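Long-range contact in cellulose biosynthesis protein BcsG (Salmonella typhimurium LT2, PDB 5OLT), which is required for cellulose biosynthesis, the chain here being the zinc-binding extramembrane domain, of the alkaline phosphatase family, of a membrane protein: residues Q21-L34 / Q364-W378. Residues are numbered along the deposited sequence; the frame is centred on the assembly and turned at random.
Sequences QTAPPTTANLNAWL and QYQGKPYVRLNGGDW
Leu30 meets three aromatic rings of 364-378. Its CD1 sits over the centre of the Tyr365 ring, 3.6 Å from the centroid. CD2 lies over a face of Tyr370, toward the rim. CB packs on a face of Trp378, whose opposite face carries Arg372 CB. Gln21 CB lies over the other face of Tyr365, offset toward the rim. Tyr365 CG is anti to the backbone N (chi1 -168°), which carries the ring between Gln21 and Leu30 and lets OH donate to Ala23 O at 2.6 Å. The ring also turns its edge to the five-membered ring of Trp33, a T-shaped pair with planes at 88°.

Polar clusters lie at two ends of this packing. At the type I' turn Tyr365-Lys368, Gln21 NE2 donates to Gln364 O (2.9 Å), on a lone pair, while OE1 accepts from Gln366 N. Gln366 NE2 returns a nearly straight bond to Gln21 O (2.7 Å). At the other end, Asn31 OD1 is gripped from opposite faces of its amide by Trp378 NE1 (2.7 Å) and Arg372 NH1 (2.9 Å).

Ile363 touches Leu30, Trp33 and Trp378. Helix segment 27-34 packs on the beta-hairpin 360-373 of the C-terminal antiparallel sheet, nearly perpendicular to strand 368-373 (87°).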
loop_
_atom_site.group_PDB
_atom_site.type_symbol
_atom_site.label_atom_id
_atom_site.label_comp_id
_atom_site.label_asym_id
_atom_site.label_seq_id
_atom_site.Cartn_x
_atom_site.Cartn_y
_atom_site.Cartn_z
ATOM N N GLN A 21 -16.821 19.074 -3.142
ATOM C CA GLN A 21 -18.109 18.374 -3.111
ATOM C C GLN A 21 -19.210 19.259 -2.584
ATOM O O GLN A 21 -20.005 18.856 -1.724
ATOM C CB GLN A 21 -18.029 17.107 -2.240
ATOM C CG GLN A 21 -16.980 16.149 -2.737
ATOM C CD GLN A 21 -16.870 14.911 -1.873
ATOM O OE1 GLN A 21 -17.144 14.925 -0.654
ATOM N NE2 GLN A 21 -16.509 13.812 -2.519
ATOM N N THR A 22 -19.287 20.470 -3.106
ATOM C CA THR A 22 -20.329 21.386 -2.629
ATOM C C THR A 22 -21.695 21.134 -3.265
ATOM O O THR A 22 -22.697 21.395 -2.623
ATOM C CB THR A 22 -19.948 22.859 -2.819
ATOM O OG1 THR A 22 -19.630 23.067 -4.191
ATOM C CG2 THR A 22 -18.747 23.217 -1.950
ATOM N N ALA A 23 -21.737 20.612 -4.496
ATOM C CA ALA A 23 -23.031 20.332 -5.163
ATOM C C ALA A 23 -23.868 19.286 -4.390
ATOM O O ALA A 23 -23.282 18.381 -3.740
ATOM C CB ALA A 23 -22.806 19.860 -6.596
ATOM N N PRO A 24 -25.216 19.363 -4.465
ATOM C CA PRO A 24 -26.031 18.368 -3.743
ATOM C C PRO A 24 -25.814 16.946 -4.266
ATOM O O PRO A 24 -25.512 16.780 -5.451
ATOM C CB PRO A 24 -27.472 18.852 -3.964
ATOM C CG PRO A 24 -27.308 20.294 -4.265
ATOM C CD PRO A 24 -26.082 20.382 -5.107
ATOM N N PRO A 25 -25.909 15.934 -3.386
ATOM C CA PRO A 25 -25.583 14.556 -3.768
ATOM C C PRO A 25 -26.588 13.799 -4.685
ATOM O O PRO A 25 -27.045 12.702 -4.365
ATOM C CB PRO A 25 -25.432 13.857 -2.412
ATOM C CG PRO A 25 -26.346 14.616 -1.504
ATOM C CD PRO A 25 -26.167 16.043 -1.935
ATOM N N THR A 26 -26.848 14.334 -5.856
ATOM C CA THR A 26 -27.685 13.669 -6.842
ATOM C C THR A 26 -26.846 12.698 -7.664
ATOM O O THR A 26 -25.599 12.818 -7.717
ATOM C CB THR A 26 -28.291 14.698 -7.809
ATOM O OG1 THR A 26 -27.210 15.327 -8.523
ATOM C CG2 THR A 26 -29.103 15.759 -7.038
ATOM N N THR A 27 -27.479 11.768 -8.358
ATOM C CA THR A 27 -26.710 10.860 -9.240
ATOM C C THR A 27 -25.855 11.651 -10.250
ATOM O O THR A 27 -24.669 11.336 -10.460
ATOM C CB THR A 27 -27.607 9.772 -9.879
ATOM O OG1 THR A 27 -27.829 8.743 -8.909
ATOM C CG2 THR A 27 -26.952 9.114 -11.085
ATOM N N ALA A 28 -26.442 12.678 -10.878
ATOM C CA ALA A 28 -25.694 13.449 -11.856
ATOM C C ALA A 28 -24.462 14.110 -11.230
ATOM O O ALA A 28 -23.379 14.083 -11.815
ATOM C CB ALA A 28 -26.584 14.500 -12.545
ATOM N N ASN A 29 -24.622 14.693 -10.046
ATOM C CA ASN A 29 -23.497 15.374 -9.388
ATOM C C ASN A 29 -22.428 14.404 -8.912
ATOM O O ASN A 29 -21.247 14.741 -8.974
ATOM C CB ASN A 29 -23.938 16.295 -8.256
ATOM C CG ASN A 29 -24.666 17.531 -8.776
ATOM O OD1 ASN A 29 -25.475 18.125 -8.053
ATOM N ND2 ASN A 29 -24.396 17.901 -9.999
ATOM N N LEU A 30 -22.828 13.218 -8.436
ATOM C CA LEU A 30 -21.825 12.246 -7.990
ATOM C C LEU A 30 -21.113 11.662 -9.202
ATOM O O LEU A 30 -19.889 11.500 -9.158
ATOM C CB LEU A 30 -22.469 11.144 -7.138
ATOM C CG LEU A 30 -22.537 11.438 -5.629
ATOM C CD1 LEU A 30 -23.248 12.704 -5.237
ATOM C CD2 LEU A 30 -23.213 10.228 -4.987
ATOM N N ASN A 31 -21.835 11.439 -10.310
ATOM C CA ASN A 31 -21.185 10.998 -11.550
ATOM C C ASN A 31 -20.174 12.057 -12.021
ATOM O O ASN A 31 -19.025 11.747 -12.394
ATOM C CB ASN A 31 -22.239 10.784 -12.671
ATOM C CG ASN A 31 -22.935 9.449 -12.589
ATOM O OD1 ASN A 31 -22.498 8.524 -11.886
ATOM N ND2 ASN A 31 -24.007 9.309 -13.349
ATOM N N ALA A 32 -20.595 13.323 -12.002
ATOM C CA ALA A 32 -19.715 14.405 -12.435
ATOM C C ALA A 32 -18.483 14.505 -11.516
ATOM O O ALA A 32 -17.369 14.707 -11.989
ATOM C CB ALA A 32 -20.457 15.723 -12.491
ATOM N N TRP A 33 -18.701 14.376 -10.196
ATOM C CA TRP A 33 -17.598 14.400 -9.248
ATOM C C TRP A 33 -16.575 13.293 -9.572
ATOM O O TRP A 33 -15.358 13.562 -9.575
ATOM C CB TRP A 33 -18.102 14.288 -7.795
ATOM C CG TRP A 33 -16.968 14.412 -6.838
ATOM C CD1 TRP A 33 -16.470 15.554 -6.303
ATOM C CD2 TRP A 33 -16.128 13.344 -6.360
ATOM N NE1 TRP A 33 -15.368 15.277 -5.538
ATOM C CE2 TRP A 33 -15.142 13.928 -5.547
ATOM C CE3 TRP A 33 -16.127 11.940 -6.544
ATOM C CZ2 TRP A 33 -14.148 13.162 -4.911
ATOM C CZ3 TRP A 33 -15.128 11.183 -5.922
ATOM C CH2 TRP A 33 -14.162 11.794 -5.118
ATOM N N LEU A 34 -17.073 12.087 -9.856
ATOM C CA LEU A 34 -16.149 11.002 -10.161
ATOM C C LEU A 34 -15.321 11.285 -11.422
ATOM O O LEU A 34 -14.120 11.018 -11.452
ATOM C CB LEU A 34 -16.892 9.675 -10.252
ATOM C CG LEU A 34 -16.035 8.409 -10.472
ATOM C CD1 LEU A 34 -15.144 8.126 -9.238
ATOM C CD2 LEU A 34 -16.906 7.206 -10.774
ATOM N N GLN A 364 -16.846 8.547 -0.930
ATOM C CA GLN A 364 -17.373 9.346 0.174
ATOM C C GLN A 364 -17.763 10.691 -0.406
ATOM O O GLN A 364 -16.959 11.323 -1.073
ATOM C CB GLN A 364 -16.333 9.530 1.272
ATOM C CG GLN A 364 -15.942 8.252 1.980
ATOM C CD GLN A 364 -16.912 7.849 3.072
ATOM O OE1 GLN A 364 -17.817 8.591 3.428
ATOM N NE2 GLN A 364 -16.696 6.686 3.624
ATOM N N TYR A 365 -18.982 11.126 -0.164
ATOM C CA TYR A 365 -19.433 12.417 -0.725
ATOM C C TYR A 365 -20.128 13.146 0.401
ATOM O O TYR A 365 -21.097 12.619 0.968
ATOM C CB TYR A 365 -20.392 12.206 -1.919
ATOM C CG TYR A 365 -20.629 13.488 -2.684
ATOM C CD1 TYR A 365 -21.610 14.392 -2.255
ATOM C CD2 TYR A 365 -19.858 13.812 -3.820
ATOM C CE1 TYR A 365 -21.812 15.600 -2.927
ATOM C CE2 TYR A 365 -20.031 15.022 -4.481
ATOM C CZ TYR A 365 -21.029 15.904 -4.038
ATOM O OH TYR A 365 -21.217 17.100 -4.703
ATOM N N GLN A 366 -19.609 14.337 0.731
ATOM C CA GLN A 366 -20.039 15.105 1.895
ATOM C C GLN A 366 -20.095 14.224 3.141
ATOM O O GLN A 366 -21.054 14.261 3.925
ATOM C CB GLN A 366 -21.367 15.818 1.621
ATOM C CG GLN A 366 -21.218 16.884 0.550
ATOM C CD GLN A 366 -22.520 17.563 0.191
ATOM O OE1 GLN A 366 -23.559 17.276 0.767
ATOM N NE2 GLN A 366 -22.465 18.460 -0.770
ATOM N N GLY A 367 -19.063 13.383 3.266
ATOM C CA GLY A 367 -18.845 12.577 4.467
ATOM C C GLY A 367 -19.680 11.315 4.572
ATOM O O GLY A 367 -19.650 10.667 5.617
ATOM N N LYS A 368 -20.396 10.941 3.507
ATOM C CA LYS A 368 -21.275 9.769 3.551
ATOM C C LYS A 368 -20.871 8.838 2.408
ATOM O O LYS A 368 -20.541 9.313 1.325
ATOM C CB LYS A 368 -22.740 10.171 3.359
ATOM C CG LYS A 368 -23.265 11.150 4.423
ATOM C CD LYS A 368 -24.715 11.591 4.189
ATOM C CE LYS A 368 -25.680 10.413 4.012
ATOM N NZ LYS A 368 -26.957 10.616 4.759
ATOM N N PRO A 369 -20.945 7.520 2.623
ATOM C CA PRO A 369 -20.521 6.618 1.548
ATOM C C PRO A 369 -21.640 6.286 0.563
ATOM O O PRO A 369 -22.792 6.082 0.957
ATOM C CB PRO A 369 -20.087 5.356 2.323
ATOM C CG PRO A 369 -20.971 5.355 3.547
ATOM C CD PRO A 369 -21.127 6.803 3.910
ATOM N N TYR A 370 -21.290 6.252 -0.711
ATOM C CA TYR A 370 -22.244 5.874 -1.786
ATOM C C TYR A 370 -21.621 4.827 -2.648
ATOM O O TYR A 370 -20.386 4.798 -2.795
ATOM C CB TYR A 370 -22.540 7.087 -2.679
ATOM C CG TYR A 370 -23.300 8.184 -1.971
ATOM C CD1 TYR A 370 -22.628 9.138 -1.208
ATOM C CD2 TYR A 370 -24.707 8.244 -2.043
ATOM C CE1 TYR A 370 -23.316 10.152 -0.536
ATOM C CE2 TYR A 370 -25.405 9.252 -1.372
ATOM C CZ TYR A 370 -24.703 10.210 -0.646
ATOM O OH TYR A 370 -25.370 11.210 0.004
ATOM N N VAL A 371 -22.460 3.974 -3.234
ATOM C CA VAL A 371 -22.006 2.959 -4.151
ATOM C C VAL A 371 -22.723 3.084 -5.506
ATOM O O VAL A 371 -23.940 3.338 -5.535
ATOM C CB VAL A 371 -22.138 1.524 -3.537
ATOM C CG1 VAL A 371 -23.565 1.164 -3.151
ATOM C CG2 VAL A 371 -21.560 0.483 -4.485
ATOM N N ARG A 372 -21.975 2.864 -6.586
ATOM C CA ARG A 372 -22.546 2.798 -7.945
ATOM C C ARG A 372 -22.248 1.444 -8.526
ATOM O O ARG A 372 -21.088 1.029 -8.629
ATOM C CB ARG A 372 -21.921 3.862 -8.841
ATOM C CG ARG A 372 -22.683 3.966 -10.160
ATOM C CD ARG A 372 -22.108 5.035 -11.063
ATOM N NE ARG A 372 -20.791 4.644 -11.558
ATOM C CZ ARG A 372 -19.965 5.467 -12.205
ATOM N NH1 ARG A 372 -20.304 6.765 -12.378
ATOM N NH2 ARG A 372 -18.808 4.998 -12.657
ATOM N N LEU A 373 -23.317 0.729 -8.862
ATOM C CA LEU A 373 -23.189 -0.598 -9.464
ATOM C C LEU A 373 -23.268 -0.442 -10.986
ATOM O O LEU A 373 -24.258 0.087 -11.516
ATOM C CB LEU A 373 -24.291 -1.513 -8.888
ATOM C CG LEU A 373 -24.296 -1.600 -7.347
ATOM C CD1 LEU A 373 -25.500 -2.333 -6.828
ATOM C CD2 LEU A 373 -22.994 -2.224 -6.812
ATOM N N ASN A 374 -22.187 -0.830 -11.672
ATOM C CA ASN A 374 -22.109 -0.927 -13.125
ATOM C C ASN A 374 -22.506 0.328 -13.839
ATOM O O ASN A 374 -23.148 0.258 -14.899
ATOM C CB ASN A 374 -22.953 -2.126 -13.632
ATOM C CG ASN A 374 -22.503 -3.455 -13.015
ATOM O OD1 ASN A 374 -21.349 -3.867 -13.209
ATOM N ND2 ASN A 374 -23.409 -4.138 -12.266
ATOM N N GLY A 375 -22.147 1.485 -13.283
ATOM C CA GLY A 375 -22.408 2.724 -13.999
ATOM C C GLY A 375 -23.833 3.245 -13.884
ATOM O O GLY A 375 -24.133 4.292 -14.458
ATOM N N GLY A 376 -24.681 2.541 -13.120
ATOM C CA GLY A 376 -26.059 2.951 -12.803
ATOM C C GLY A 376 -26.185 4.139 -11.827
ATOM O O GLY A 376 -25.254 4.945 -11.710
ATOM N N ASP A 377 -27.331 4.272 -11.160
ATOM C CA ASP A 377 -27.592 5.348 -10.171
ATOM C C ASP A 377 -26.861 5.085 -8.855
ATOM O O ASP A 377 -26.867 3.953 -8.365
ATOM C CB ASP A 377 -29.075 5.438 -9.796
ATOM C CG ASP A 377 -29.965 5.966 -10.926
ATOM O OD1 ASP A 377 -29.559 6.872 -11.701
ATOM O OD2 ASP A 377 -31.105 5.475 -11.008
ATOM N N TRP A 378 -26.299 6.136 -8.263
ATOM C CA TRP A 378 -25.696 6.029 -6.936
ATOM C C TRP A 378 -26.737 5.752 -5.878
ATOM O O TRP A 378 -27.868 6.279 -5.923
ATOM C CB TRP A 378 -24.923 7.302 -6.569
ATOM C CG TRP A 378 -23.752 7.538 -7.454
ATOM C CD1 TRP A 378 -23.743 8.238 -8.624
ATOM C CD2 TRP A 378 -22.386 7.127 -7.232
ATOM N NE1 TRP A 378 -22.497 8.243 -9.177
ATOM C CE2 TRP A 378 -21.626 7.577 -8.341
ATOM C CE3 TRP A 378 -21.745 6.379 -6.223
ATOM C CZ2 TRP A 378 -20.259 7.321 -8.477
ATOM C CZ3 TRP A 378 -20.394 6.113 -6.358
ATOM C CH2 TRP A 378 -19.645 6.614 -7.463
HETATM O O HOH W 1 -16.549 13.370 1.596
HETATM O O HOH W 2 -28.209 9.627 -5.562
HETATM O O HOH W 3 -19.063 9.077 -13.610
HETATM O O HOH W 4 -25.249 6.676 -13.660
#